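PDB 4HZI: ABC transporter ATP-binding protein from Leptospira interrogans serovar Copenhageni, which probably binds and hydrolyses ATP as the nucleotide-binding subunit of an orphan ABC transporter involved in manganese utilization and tolerance. Local coordinates for residues E191-S203 / F225-I237. Numbering follows the deposited sequence.
Sequences EPDFLIMDEPCSS and FTSLYITHRPEEI
Strands 194-198 and 227-231 run parallel, their axes 6° apart and 4.8 Å at closest approach, and five backbone hydrogen bonds join them, from Leu-195 N to Thr-226 O through Glu-199 N to Ile-230 O. On one face Ile-196 CG2 lies only 3.3 Å from Ile-230 CD1, a distance so short that the exact placement of CD1 is doubtful; Ile-230 also touches Lys-73 and Val-77 of helix 73-80. The other face carries Met-197, whose CE reaches Ser-227 CB at 4.0 Å, and Tyr-229. With its CG opposite the backbone N (chi1 -169°), Tyr-229 extends its ring along the sheet toward Pro-200, whose CD lies over one ring face while CG approaches Tyr-229 CE2 at 3.5 Å. Beyond the strands, the Glu-199 chain bends at chi2 and turns its carboxylate to His-232. His-232 ND1 donates to Glu-199 OE2 (3.1 Å, 167° at the hydrogen), in the imidazole plane and on the syn side but tilted out of the carboxylate plane. The bond ties the two strand ends together. Glu-236 OE1 accepts from Thr-231 OG1 at 2.8 Å yet lies 4.0 Å from Glu-199 OE1. Helix 206-222 connects the strands as a beta-alpha-beta crossover within the ATPase core; hydrophobic strand 194-198 ending in Asp-198, followed by Glu-199, matches a Walker B motif, and His-232 fits the H-loop histidine of ABC ATPases.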
loop_
_atom_site.group_PDB
_atom_site.type_symbol
_atom_site.label_atom_id
_atom_site.label_comp_id
_atom_site.label_asym_id
_atom_site.label_seq_id
_atom_site.Cartn_x
_atom_site.Cartn_y
_atom_site.Cartn_z
ATOM N N GLU A 191 14.769 11.868 22.018
ATOM C CA GLU A 191 13.760 12.146 23.043
ATOM C C GLU A 191 12.836 13.333 22.700
ATOM O O GLU A 191 12.708 14.312 23.468
ATOM C CB GLU A 191 14.437 12.289 24.426
ATOM C CG GLU A 191 15.171 10.998 24.794
ATOM C CD GLU A 191 15.792 10.979 26.176
ATOM O OE1 GLU A 191 15.197 11.559 27.112
ATOM O OE2 GLU A 191 16.864 10.341 26.318
ATOM N N PRO A 192 12.131 13.213 21.568
ATOM C CA PRO A 192 11.336 14.337 21.085
ATOM C C PRO A 192 10.055 14.558 21.854
ATOM O O PRO A 192 9.557 13.666 22.508
ATOM C CB PRO A 192 11.013 13.932 19.646
ATOM C CG PRO A 192 10.962 12.437 19.689
ATOM C CD PRO A 192 12.017 12.041 20.695
ATOM N N ASP A 193 9.483 15.735 21.692
ATOM C CA ASP A 193 8.231 16.122 22.354
ATOM C C ASP A 193 7.076 15.317 21.781
ATOM O O ASP A 193 6.150 14.923 22.500
ATOM C CB ASP A 193 7.986 17.614 22.110
ATOM C CG ASP A 193 8.998 18.521 22.836
ATOM O OD1 ASP A 193 9.577 18.074 23.841
ATOM O OD2 ASP A 193 9.190 19.692 22.404
ATOM N N PHE A 194 7.136 15.081 20.475
ATOM C CA PHE A 194 6.154 14.279 19.763
ATOM C C PHE A 194 6.716 13.573 18.519
ATOM O O PHE A 194 7.778 13.934 17.984
ATOM C CB PHE A 194 4.824 15.013 19.533
ATOM C CG PHE A 194 4.707 15.776 18.239
ATOM C CD1 PHE A 194 5.235 17.039 18.127
ATOM C CD2 PHE A 194 3.999 15.261 17.189
ATOM C CE1 PHE A 194 5.085 17.771 16.956
ATOM C CE2 PHE A 194 3.851 15.967 15.998
ATOM C CZ PHE A 194 4.403 17.200 15.876
ATOM N N LEU A 195 5.993 12.558 18.080
ATOM C CA LEU A 195 6.403 11.710 16.984
ATOM C C LEU A 195 5.403 11.766 15.846
ATOM O O LEU A 195 4.186 11.655 16.031
ATOM C CB LEU A 195 6.494 10.271 17.476
ATOM C CG LEU A 195 6.743 9.182 16.439
ATOM C CD1 LEU A 195 8.002 9.387 15.602
ATOM C CD2 LEU A 195 6.873 7.882 17.212
ATOM N N ILE A 196 5.916 11.917 14.643
ATOM C CA ILE A 196 5.076 11.770 13.463
ATOM C C ILE A 196 5.367 10.456 12.760
ATOM O O ILE A 196 6.503 10.195 12.383
ATOM C CB ILE A 196 5.317 12.903 12.448
ATOM C CG1 ILE A 196 5.076 14.273 13.044
ATOM C CG2 ILE A 196 4.422 12.670 11.243
ATOM C CD1 ILE A 196 5.444 15.431 12.096
ATOM N N MET A 197 4.360 9.600 12.613
ATOM C CA MET A 197 4.512 8.367 11.868
ATOM C C MET A 197 3.742 8.486 10.544
ATOM O O MET A 197 2.521 8.430 10.496
ATOM C CB MET A 197 4.017 7.174 12.658
ATOM C CG MET A 197 4.938 6.887 13.834
ATOM S SD MET A 197 4.330 5.498 14.746
ATOM C CE MET A 197 3.408 6.426 15.960
ATOM N N ASP A 198 4.497 8.688 9.481
ATOM C CA ASP A 198 3.961 9.006 8.175
ATOM C C ASP A 198 3.839 7.734 7.335
ATOM O O ASP A 198 4.837 7.282 6.759
ATOM C CB ASP A 198 4.925 10.021 7.518
ATOM C CG ASP A 198 4.405 10.585 6.202
ATOM O OD1 ASP A 198 3.231 10.333 5.843
ATOM O OD2 ASP A 198 5.204 11.301 5.535
ATOM N N GLU A 199 2.661 7.107 7.337
ATOM C CA GLU A 199 2.396 5.907 6.536
ATOM C C GLU A 199 3.374 4.772 6.932
ATOM O O GLU A 199 4.000 4.167 6.059
ATOM C CB GLU A 199 2.587 6.246 5.049
ATOM C CG GLU A 199 1.544 7.229 4.539
ATOM C CD GLU A 199 0.230 6.547 4.196
ATOM O OE1 GLU A 199 0.087 5.328 4.497
ATOM O OE2 GLU A 199 -0.662 7.217 3.628
ATOM N N PRO A 200 3.575 4.552 8.246
ATOM C CA PRO A 200 4.572 3.595 8.709
ATOM C C PRO A 200 4.289 2.160 8.267
ATOM O O PRO A 200 5.226 1.362 8.272
ATOM C CB PRO A 200 4.448 3.681 10.222
ATOM C CG PRO A 200 3.019 4.009 10.436
ATOM C CD PRO A 200 2.744 5.030 9.357
ATOM N N CYS A 201 3.059 1.826 7.850
ATOM C CA CYS A 201 2.799 0.451 7.378
ATOM C C CYS A 201 3.034 0.255 5.872
ATOM O O CYS A 201 2.707 -0.805 5.323
ATOM C CB CYS A 201 1.419 -0.017 7.749
ATOM S SG CYS A 201 1.246 -0.192 9.547
ATOM N N SER A 202 3.573 1.279 5.216
ATOM C CA SER A 202 3.918 1.194 3.813
ATOM C C SER A 202 4.845 -0.012 3.574
ATOM O O SER A 202 5.774 -0.271 4.387
ATOM C CB SER A 202 4.572 2.503 3.330
ATOM O OG SER A 202 5.827 2.755 3.971
ATOM N N SER A 203 4.524 -0.761 2.513
ATOM C CA SER A 203 5.257 -1.943 2.096
ATOM C C SER A 203 5.050 -3.127 3.000
ATOM O O SER A 203 5.743 -4.141 2.824
ATOM C CB SER A 203 6.773 -1.692 2.033
ATOM O OG SER A 203 7.033 -0.510 1.329
ATOM N N PHE A 225 3.561 8.775 25.573
ATOM C CA PHE A 225 4.164 9.597 24.495
ATOM C C PHE A 225 3.064 10.278 23.658
ATOM O O PHE A 225 1.877 10.112 23.954
ATOM C CB PHE A 225 5.151 8.801 23.614
ATOM C CG PHE A 225 4.527 7.757 22.695
ATOM C CD1 PHE A 225 3.948 6.599 23.181
ATOM C CD2 PHE A 225 4.568 7.915 21.305
ATOM C CE1 PHE A 225 3.453 5.634 22.326
ATOM C CE2 PHE A 225 4.046 6.965 20.446
ATOM C CZ PHE A 225 3.449 5.831 20.941
ATOM N N THR A 226 3.473 11.138 22.737
ATOM C CA THR A 226 2.502 11.944 21.947
ATOM C C THR A 226 2.788 11.645 20.476
ATOM O O THR A 226 3.956 11.623 20.076
ATOM C CB THR A 226 2.643 13.462 22.197
ATOM O OG1 THR A 226 2.546 13.739 23.596
ATOM C CG2 THR A 226 1.512 14.225 21.524
ATOM N N SER A 227 1.745 11.424 19.688
ATOM C CA SER A 227 1.938 11.070 18.296
ATOM C C SER A 227 0.852 11.497 17.339
ATOM O O SER A 227 -0.296 11.667 17.712
ATOM C CB SER A 227 2.207 9.566 18.152
ATOM O OG SER A 227 1.057 8.797 18.259
ATOM N N LEU A 228 1.264 11.564 16.079
ATOM C CA LEU A 228 0.408 11.826 14.943
ATOM C C LEU A 228 0.693 10.756 13.926
ATOM O O LEU A 228 1.785 10.629 13.473
ATOM C CB LEU A 228 0.713 13.201 14.334
ATOM C CG LEU A 228 -0.054 13.598 13.084
ATOM C CD1 LEU A 228 -1.550 13.690 13.325
ATOM C CD2 LEU A 228 0.425 14.956 12.565
ATOM N N TYR A 229 -0.304 9.978 13.603
ATOM C CA TYR A 229 -0.218 8.821 12.723
ATOM C C TYR A 229 -0.944 9.162 11.442
ATOM O O TYR A 229 -2.149 9.467 11.442
ATOM C CB TYR A 229 -0.885 7.646 13.407
ATOM C CG TYR A 229 -0.689 6.271 12.805
ATOM C CD1 TYR A 229 -1.479 5.825 11.736
ATOM C CD2 TYR A 229 0.259 5.382 13.321
ATOM C CE1 TYR A 229 -1.313 4.549 11.214
ATOM C CE2 TYR A 229 0.414 4.107 12.799
ATOM C CZ TYR A 229 -0.341 3.710 11.730
ATOM O OH TYR A 229 -0.177 2.451 11.218
ATOM N N ILE A 230 -0.233 9.081 10.335
ATOM C CA ILE A 230 -0.795 9.460 9.035
ATOM C C ILE A 230 -1.004 8.247 8.155
ATOM O O ILE A 230 -0.081 7.476 7.902
ATOM C CB ILE A 230 0.170 10.441 8.349
ATOM C CG1 ILE A 230 0.335 11.691 9.261
ATOM C CG2 ILE A 230 -0.364 10.894 6.975
ATOM C CD1 ILE A 230 1.728 11.968 9.532
ATOM N N THR A 231 -2.229 8.098 7.652
ATOM C CA THR A 231 -2.608 6.958 6.850
ATOM C C THR A 231 -3.752 7.274 5.897
ATOM O O THR A 231 -4.510 8.246 6.081
ATOM C CB THR A 231 -2.983 5.737 7.743
ATOM O OG1 THR A 231 -3.203 4.592 6.930
ATOM C CG2 THR A 231 -4.201 6.015 8.549
ATOM N N HIS A 232 -3.858 6.429 4.876
ATOM C CA HIS A 232 -5.050 6.366 4.030
ATOM C C HIS A 232 -5.811 5.073 4.213
ATOM O O HIS A 232 -6.806 4.857 3.547
ATOM C CB HIS A 232 -4.752 6.626 2.559
ATOM C CG HIS A 232 -3.967 5.548 1.887
ATOM N ND1 HIS A 232 -2.595 5.536 1.916
ATOM C CD2 HIS A 232 -4.338 4.501 1.106
ATOM C CE1 HIS A 232 -2.145 4.506 1.218
ATOM N NE2 HIS A 232 -3.176 3.851 0.732
ATOM N N ARG A 233 -5.407 4.238 5.175
ATOM C CA ARG A 233 -6.050 2.940 5.366
ATOM C C ARG A 233 -6.501 2.728 6.797
ATOM O O ARG A 233 -5.663 2.451 7.654
ATOM C CB ARG A 233 -5.076 1.812 5.026
ATOM C CG ARG A 233 -4.767 1.698 3.548
ATOM C CD ARG A 233 -4.015 0.383 3.313
ATOM N NE ARG A 233 -3.357 0.455 2.027
ATOM C CZ ARG A 233 -3.818 -0.062 0.890
ATOM N NH1 ARG A 233 -4.950 -0.782 0.841
ATOM N NH2 ARG A 233 -3.113 0.131 -0.218
ATOM N N PRO A 234 -7.816 2.780 7.048
ATOM C CA PRO A 234 -8.310 2.671 8.416
ATOM C C PRO A 234 -7.850 1.425 9.143
ATOM O O PRO A 234 -7.615 1.492 10.368
ATOM C CB PRO A 234 -9.823 2.668 8.223
ATOM C CG PRO A 234 -10.008 3.558 7.075
ATOM C CD PRO A 234 -8.906 3.184 6.137
ATOM N N GLU A 235 -7.611 0.341 8.421
ATOM C CA GLU A 235 -7.194 -0.915 9.071
ATOM C C GLU A 235 -5.804 -0.898 9.679
ATOM O O GLU A 235 -5.480 -1.779 10.459
ATOM C CB GLU A 235 -7.334 -2.141 8.130
ATOM C CG GLU A 235 -6.437 -2.113 6.908
ATOM C CD GLU A 235 -7.028 -1.302 5.728
ATOM O OE1 GLU A 235 -7.925 -0.400 5.876
ATOM O OE2 GLU A 235 -6.599 -1.611 4.618
ATOM N N GLU A 236 -5.004 0.114 9.353
ATOM C CA GLU A 236 -3.654 0.287 9.856
ATOM C C GLU A 236 -3.576 1.016 11.185
ATOM O O GLU A 236 -2.462 1.311 11.641
ATOM C CB GLU A 236 -2.843 1.119 8.851
ATOM C CG GLU A 236 -2.481 0.358 7.598
ATOM C CD GLU A 236 -1.774 1.201 6.548
ATOM O OE1 GLU A 236 -1.478 2.415 6.768
ATOM O OE2 GLU A 236 -1.477 0.604 5.514
ATOM N N ILE A 237 -4.723 1.399 11.755
ATOM C CA ILE A 237 -4.735 2.305 12.918
ATOM C C ILE A 237 -4.812 1.496 14.204
ATOM O O ILE A 237 -5.827 0.891 14.470
ATOM C CB ILE A 237 -5.957 3.254 12.886
ATOM C CG1 ILE A 237 -5.891 4.134 11.631
ATOM C CG2 ILE A 237 -5.948 4.131 14.109
ATOM C CD1 ILE A 237 -7.145 4.889 11.314
HETATM O O HOH W 1 6.303 12.098 22.818
HETATM O O HOH W 2 5.190 14.721 24.881
#